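Local coordinates for protein complement component 1, q subcomponent, A chain (PDB 5HBA) that is the A chain of complement C1q, whose C-terminal globular domain, described here, probably recognises targets in innate immunity, at residues Gly48-Phe54 against Gly92-Leu98. Residues are numbered along the deposited sequence; the frame is centred on the assembly and turned at random.
Sequences GVYYFVF and GGAVLTL
Two extended, twisted strands, Gly-48 to Phe-54 and Gly-92 to Leu-98, run antiparallel at 153°, their axes approaching to 4.5 Å. Gly-48/Leu-98, Tyr-50/Leu-96, Phe-52/Ala-94 and Phe-54/Gly-92 are hydrogen-bonded pairs, each closed by two N-H···O bonds. The shortest, Tyr-50 N to Leu-96 O, is 2.7 Å. The longest, Gly-92 N to Phe-54 O, is 3.3 Å. The non-hydrogen-bonded pairs alternate with them: Val-49/Thr-97, Tyr-51/Val-95 and Val-53/Gly-93. The last closes to 4.0 Å between CA atoms; a CB on Gly-93 would strike Phe-52 O. On the face of Tyr-50, Phe-52 and Phe-54, Leu-98 CD1 lies 3.7 Å from both Tyr-50 CD1 and Phe-52 CZ. These two aromatics are m rotamers, whereas Phe-54, p, turns its ring toward the partner strand, one face over Gly-92 N. This side packs on Val-104 and Ile-106 within the jelly-roll sandwich characteristic of C1q domains. On the other face Val-49 CG1 meets Val-95 CG1 at 3.5 Å, and Tyr-51, t, brings CD1 to 3.9 Å from Val-95 CG2; Tyr-51 also packs against Tyr-51 of the third subunit. Backbone bonding thus fixes the register; one face supplies apolar core, the other subunit contacts, where Gly-93 O and Val-95 O also accept hydrogen bonds from Asn-127 and Ser-29 of the second subunit.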
loop_
_atom_site.group_PDB
_atom_site.type_symbol
_atom_site.label_atom_id
_atom_site.label_comp_id
_atom_site.label_asym_id
_atom_site.label_seq_id
_atom_site.Cartn_x
_atom_site.Cartn_y
_atom_site.Cartn_z
ATOM N N GLY A 48 1.194 14.981 14.890
ATOM C CA GLY A 48 0.383 13.793 15.082
ATOM C C GLY A 48 0.946 12.544 14.430
ATOM O O GLY A 48 2.124 12.490 14.057
ATOM N N VAL A 49 0.090 11.538 14.305
ATOM C CA VAL A 49 0.478 10.259 13.735
ATOM C C VAL A 49 -0.102 10.174 12.320
ATOM O O VAL A 49 -1.290 10.444 12.110
ATOM C CB VAL A 49 -0.012 9.105 14.620
ATOM C CG1 VAL A 49 0.275 7.767 13.967
ATOM C CG2 VAL A 49 0.669 9.181 15.986
ATOM N N TYR A 50 0.743 9.823 11.352
ATOM C CA TYR A 50 0.360 9.886 9.945
ATOM C C TYR A 50 0.535 8.546 9.253
ATOM O O TYR A 50 1.363 7.740 9.672
ATOM C CB TYR A 50 1.249 10.899 9.224
ATOM C CG TYR A 50 0.894 12.344 9.473
ATOM C CD1 TYR A 50 1.298 12.990 10.635
ATOM C CD2 TYR A 50 0.170 13.067 8.531
ATOM C CE1 TYR A 50 0.977 14.323 10.857
ATOM C CE2 TYR A 50 -0.155 14.392 8.739
ATOM C CZ TYR A 50 0.249 15.015 9.906
ATOM O OH TYR A 50 -0.080 16.336 10.097
ATOM N N TYR A 51 -0.216 8.324 8.176
ATOM C CA TYR A 51 0.084 7.213 7.281
ATOM C C TYR A 51 0.635 7.734 5.954
ATOM O O TYR A 51 0.087 8.676 5.366
ATOM C CB TYR A 51 -1.157 6.338 7.038
ATOM C CG TYR A 51 -0.898 5.191 6.086
ATOM C CD1 TYR A 51 -0.033 4.164 6.435
ATOM C CD2 TYR A 51 -1.499 5.149 4.833
ATOM C CE1 TYR A 51 0.219 3.122 5.572
ATOM C CE2 TYR A 51 -1.259 4.106 3.961
ATOM C CZ TYR A 51 -0.403 3.096 4.341
ATOM O OH TYR A 51 -0.152 2.064 3.480
ATOM N N PHE A 52 1.720 7.122 5.487
ATOM C CA PHE A 52 2.307 7.461 4.189
ATOM C C PHE A 52 2.451 6.188 3.352
ATOM O O PHE A 52 2.765 5.122 3.886
ATOM C CB PHE A 52 3.696 8.084 4.371
ATOM C CG PHE A 52 3.682 9.431 5.031
ATOM C CD1 PHE A 52 3.553 10.592 4.272
ATOM C CD2 PHE A 52 3.826 9.547 6.409
ATOM C CE1 PHE A 52 3.552 11.848 4.886
ATOM C CE2 PHE A 52 3.825 10.793 7.023
ATOM C CZ PHE A 52 3.679 11.943 6.261
ATOM N N VAL A 53 2.236 6.304 2.046
ATOM C CA VAL A 53 2.399 5.166 1.143
ATOM C C VAL A 53 2.731 5.682 -0.252
ATOM O O VAL A 53 2.233 6.736 -0.672
ATOM C CB VAL A 53 1.138 4.253 1.129
ATOM C CG1 VAL A 53 -0.035 4.934 0.430
ATOM C CG2 VAL A 53 1.434 2.908 0.455
ATOM N N PHE A 54 3.601 4.964 -0.955
ATOM C CA PHE A 54 3.898 5.313 -2.338
ATOM C C PHE A 54 3.779 4.097 -3.258
ATOM O O PHE A 54 3.885 2.950 -2.804
ATOM C CB PHE A 54 5.297 5.931 -2.458
ATOM C CG PHE A 54 6.406 4.972 -2.152
ATOM C CD1 PHE A 54 6.935 4.160 -3.148
ATOM C CD2 PHE A 54 6.915 4.872 -0.869
ATOM C CE1 PHE A 54 7.938 3.259 -2.875
ATOM C CE2 PHE A 54 7.937 3.960 -0.580
ATOM C CZ PHE A 54 8.449 3.162 -1.590
ATOM N N GLY A 92 5.604 0.966 -0.852
ATOM C CA GLY A 92 6.161 0.994 0.492
ATOM C C GLY A 92 5.466 2.093 1.262
ATOM O O GLY A 92 4.740 2.907 0.677
ATOM N N GLY A 93 5.682 2.130 2.567
ATOM C CA GLY A 93 5.046 3.140 3.385
ATOM C C GLY A 93 5.092 2.776 4.843
ATOM O O GLY A 93 5.566 1.686 5.210
ATOM N N ALA A 94 4.613 3.685 5.689
ATOM C CA ALA A 94 4.725 3.499 7.131
ATOM C C ALA A 94 3.757 4.384 7.892
ATOM O O ALA A 94 3.266 5.380 7.360
ATOM C CB ALA A 94 6.158 3.767 7.594
ATOM N N VAL A 95 3.481 4.006 9.139
ATOM C CA VAL A 95 2.804 4.898 10.077
ATOM C C VAL A 95 3.862 5.633 10.904
ATOM O O VAL A 95 4.667 5.009 11.609
ATOM C CB VAL A 95 1.835 4.140 11.003
ATOM C CG1 VAL A 95 1.431 5.012 12.180
ATOM C CG2 VAL A 95 0.599 3.719 10.230
ATOM N N LEU A 96 3.878 6.959 10.794
ATOM C CA LEU A 96 4.919 7.765 11.428
ATOM C C LEU A 96 4.346 8.821 12.374
ATOM O O LEU A 96 3.297 9.407 12.102
ATOM C CB LEU A 96 5.750 8.476 10.352
ATOM C CG LEU A 96 6.422 7.616 9.279
ATOM C CD1 LEU A 96 7.148 8.507 8.264
ATOM C CD2 LEU A 96 7.384 6.636 9.912
ATOM N N THR A 97 5.060 9.077 13.467
ATOM C CA THR A 97 4.732 10.164 14.383
ATOM C C THR A 97 5.561 11.375 13.993
ATOM O O THR A 97 6.793 11.286 13.937
ATOM C CB THR A 97 5.099 9.791 15.841
ATOM O OG1 THR A 97 4.509 8.532 16.171
ATOM C CG2 THR A 97 4.600 10.849 16.806
ATOM N N LEU A 98 4.903 12.501 13.729
ATOM C CA LEU A 98 5.609 13.684 13.259
ATOM C C LEU A 98 5.406 14.898 14.170
ATOM O O LEU A 98 4.329 15.089 14.740
ATOM C CB LEU A 98 5.175 14.035 11.835
ATOM C CG LEU A 98 5.307 12.976 10.736
ATOM C CD1 LEU A 98 4.712 13.515 9.438
ATOM C CD2 LEU A 98 6.763 12.588 10.527
#